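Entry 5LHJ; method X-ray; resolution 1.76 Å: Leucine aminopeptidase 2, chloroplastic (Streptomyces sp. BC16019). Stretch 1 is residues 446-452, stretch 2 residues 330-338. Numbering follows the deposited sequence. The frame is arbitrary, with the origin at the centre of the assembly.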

# COMPACT_ATOMS: atom_id res chain seq x y z
N LEU A 446 2.98 19.06 23.34
CA LEU A 446 3.88 20.24 23.29
C LEU A 446 3.27 21.41 22.50
O LEU A 446 3.40 22.57 22.89
CB LEU A 446 5.24 19.85 22.70
CG LEU A 446 6.05 18.85 23.55
CD1 LEU A 446 7.18 18.23 22.73
CD2 LEU A 446 6.58 19.51 24.81
N PHE A 447 2.63 21.09 21.38
CA PHE A 447 1.89 22.07 20.58
C PHE A 447 0.86 22.80 21.44
O PHE A 447 0.82 24.05 21.47
CB PHE A 447 1.25 21.34 19.37
CG PHE A 447 0.48 22.22 18.43
CD1 PHE A 447 -0.77 22.74 18.77
CD2 PHE A 447 0.98 22.48 17.15
CE1 PHE A 447 -1.49 23.54 17.89
CE2 PHE A 447 0.26 23.26 16.26
CZ PHE A 447 -0.97 23.80 16.63
N LEU A 448 0.02 22.03 22.14
CA LEU A 448 -1.02 22.62 23.01
C LEU A 448 -0.42 23.45 24.14
O LEU A 448 -0.95 24.51 24.50
CB LEU A 448 -1.92 21.54 23.60
CG LEU A 448 -2.76 20.70 22.63
CD1 LEU A 448 -3.51 19.64 23.42
CD2 LEU A 448 -3.72 21.54 21.82
N GLN A 449 0.68 22.96 24.71
CA GLN A 449 1.34 23.65 25.81
C GLN A 449 1.68 25.11 25.47
O GLN A 449 1.57 25.97 26.35
CB GLN A 449 2.60 22.90 26.24
CG GLN A 449 3.24 23.45 27.52
CD GLN A 449 4.44 22.62 27.96
OE1 GLN A 449 5.10 21.97 27.16
NE2 GLN A 449 4.73 22.66 29.26
N ASP A 450 2.07 25.36 24.22
CA ASP A 450 2.42 26.71 23.72
C ASP A 450 1.30 27.74 23.97
O ASP A 450 1.55 28.95 24.09
CB ASP A 450 2.64 26.73 22.19
CG ASP A 450 3.90 25.98 21.70
OD1 ASP A 450 4.81 25.62 22.45
OD2 ASP A 450 3.94 25.77 20.45
N PHE A 451 0.05 27.29 24.01
CA PHE A 451 -1.10 28.19 24.06
C PHE A 451 -1.64 28.43 25.47
O PHE A 451 -2.57 29.21 25.63
CB PHE A 451 -2.18 27.66 23.13
CG PHE A 451 -1.74 27.61 21.71
CD1 PHE A 451 -1.78 28.76 20.93
CD2 PHE A 451 -1.24 26.45 21.15
CE1 PHE A 451 -1.35 28.74 19.60
CE2 PHE A 451 -0.79 26.42 19.84
CZ PHE A 451 -0.86 27.56 19.06
N VAL A 452 -1.09 27.76 26.46
CA VAL A 452 -1.53 27.93 27.85
C VAL A 452 -0.71 29.05 28.44
O VAL A 452 0.52 28.99 28.46
CB VAL A 452 -1.36 26.64 28.67
CG1 VAL A 452 -1.90 26.84 30.09
CG2 VAL A 452 -2.09 25.49 28.00
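Stretch 2, residues 330-338: RHLDGTTTE

How does stretch 2 run over stretch 1? The first residues of stretch 1, from Leu446 to Gln449, belong to a helix that begins earlier in the chain, and a type I turn spans Gln449 to Val452. Stretch 2 carries a type I turn from His331 to Gly334 and enters a strand at Thr336. The two runs are antiparallel in order: Asp333 lies nearest Phe451, with CA atoms 7.6 Å apart, and further along stretch 2 Thr337 lies nearest Phe447, CA to CA 9.7 Å. Such wide backbone spacing leaves the contact mostly to side chains, above all the two phenylalanines.

What does Phe451 rest against? It covers the most surface of any residue here. Its CA-to-CB bond points sideways, but with chi1 in m the ring comes nearer and meets four residues of stretch 2. Its edge is turned toward the face of the His331 ring, with centroids 4.8 Å apart and planes at 67°; the closest atoms are Phe451 CE1 and His331 CD2, at 3.7 Å. The same CE1 of Phe451 is 3.6 Å from Thr335 OG1, and Phe451 CD1 is 3.6 Å from Asp333 OD2. Thr337 OG1 lies at the ring's edge, 4.3 Å from Phe451 CZ.

Where does Phe447 fit? Four residues before Phe451, it uses a t rotamer to bring its ring to the strand, and Phe447 CZ stops 3.7 Å from Thr337 OG1. Thr337 thus touches both phenylalanines. Its hydroxyl is also tied to its own stretch, since Thr337 OG1 and His331 NE2 are hydrogen-bonded at 2.8 Å. That bond links the imidazole met by Phe451 to the threonine met by Phe447.

What holds the turn in shape, and do polar groups join the stretches? No direct hydrogen bond crosses between them, but a water does: it donates to Asp333 OD2 at 2.6 Å and to Asp450 O at 3.0 Å, bridging a gap of 4.3 Å between those two oxygens. The other carboxylate oxygen of Asp333 serves its own loop, where Asp333 OD1 accepts from Thr335 N at 3.0 Å and from Thr335 OG1 at 2.7 Å. Gly334 N to His331 O at 3.0 Å closes the turn, and His331 N to Thr335 O at 2.8 Å joins the backbone just beyond it. Gly334 itself, at phi 85°, suits a position where a CB would be jammed against the carbonyl O of Asp333.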

# COMPACT_ATOMS: atom_id res chain seq x y z
N ARG A 330 -3.32 32.29 11.92
CA ARG A 330 -2.88 33.26 12.92
C ARG A 330 -3.82 33.18 14.12
O ARG A 330 -5.00 33.53 14.03
CB ARG A 330 -2.87 34.68 12.32
CG ARG A 330 -2.62 35.83 13.30
CD ARG A 330 -1.20 36.35 13.33
NE ARG A 330 -0.59 36.55 12.00
CZ ARG A 330 0.68 36.91 11.81
NH1 ARG A 330 1.49 37.15 12.85
NH2 ARG A 330 1.16 37.03 10.57
N HIS A 331 -3.27 32.74 15.25
CA HIS A 331 -4.07 32.43 16.44
C HIS A 331 -4.39 33.67 17.27
O HIS A 331 -3.87 34.77 17.01
CB HIS A 331 -3.35 31.39 17.30
CG HIS A 331 -3.23 30.05 16.65
ND1 HIS A 331 -4.29 29.17 16.55
CD2 HIS A 331 -2.18 29.43 16.08
CE1 HIS A 331 -3.90 28.07 15.94
NE2 HIS A 331 -2.62 28.20 15.64
N LEU A 332 -5.25 33.46 18.27
CA LEU A 332 -5.67 34.52 19.21
C LEU A 332 -4.52 35.19 19.98
O LEU A 332 -4.65 36.36 20.37
CB LEU A 332 -6.69 33.92 20.20
CG LEU A 332 -7.36 34.82 21.25
CD1 LEU A 332 -8.13 35.93 20.57
CD2 LEU A 332 -8.32 33.98 22.09
N ASP A 333 -3.42 34.47 20.21
CA ASP A 333 -2.23 35.01 20.87
C ASP A 333 -1.22 35.65 19.89
O ASP A 333 -0.13 36.04 20.31
CB ASP A 333 -1.53 33.96 21.75
CG ASP A 333 -0.90 32.81 20.95
OD1 ASP A 333 -1.04 32.75 19.72
OD2 ASP A 333 -0.28 31.94 21.59
N GLY A 334 -1.58 35.75 18.62
CA GLY A 334 -0.72 36.33 17.59
C GLY A 334 0.29 35.38 16.96
O GLY A 334 0.94 35.76 15.97
N THR A 335 0.42 34.15 17.47
CA THR A 335 1.36 33.18 16.91
C THR A 335 0.72 32.45 15.74
O THR A 335 -0.49 32.47 15.57
CB THR A 335 1.88 32.17 17.95
OG1 THR A 335 0.83 31.28 18.38
CG2 THR A 335 2.48 32.87 19.13
N THR A 336 1.56 31.80 14.94
CA THR A 336 1.12 31.22 13.68
C THR A 336 1.39 29.72 13.60
O THR A 336 2.40 29.22 14.09
CB THR A 336 1.77 31.91 12.47
OG1 THR A 336 3.19 31.82 12.57
CG2 THR A 336 1.34 33.36 12.40
N THR A 337 0.48 29.01 12.94
CA THR A 337 0.62 27.58 12.68
C THR A 337 0.46 27.30 11.20
O THR A 337 -0.50 27.75 10.58
CB THR A 337 -0.43 26.77 13.44
OG1 THR A 337 -0.27 26.97 14.85
CG2 THR A 337 -0.35 25.28 13.13
N GLU A 338 1.40 26.53 10.67
CA GLU A 338 1.35 26.03 9.31
C GLU A 338 0.64 24.68 9.28
O GLU A 338 1.01 23.77 10.03
CB GLU A 338 2.76 25.85 8.75
CG GLU A 338 2.78 25.41 7.30
CD GLU A 338 4.17 25.08 6.77
OE1 GLU A 338 5.12 24.87 7.56
OE2 GLU A 338 4.29 24.99 5.53
O HOH W 1 1.87 30.42 21.54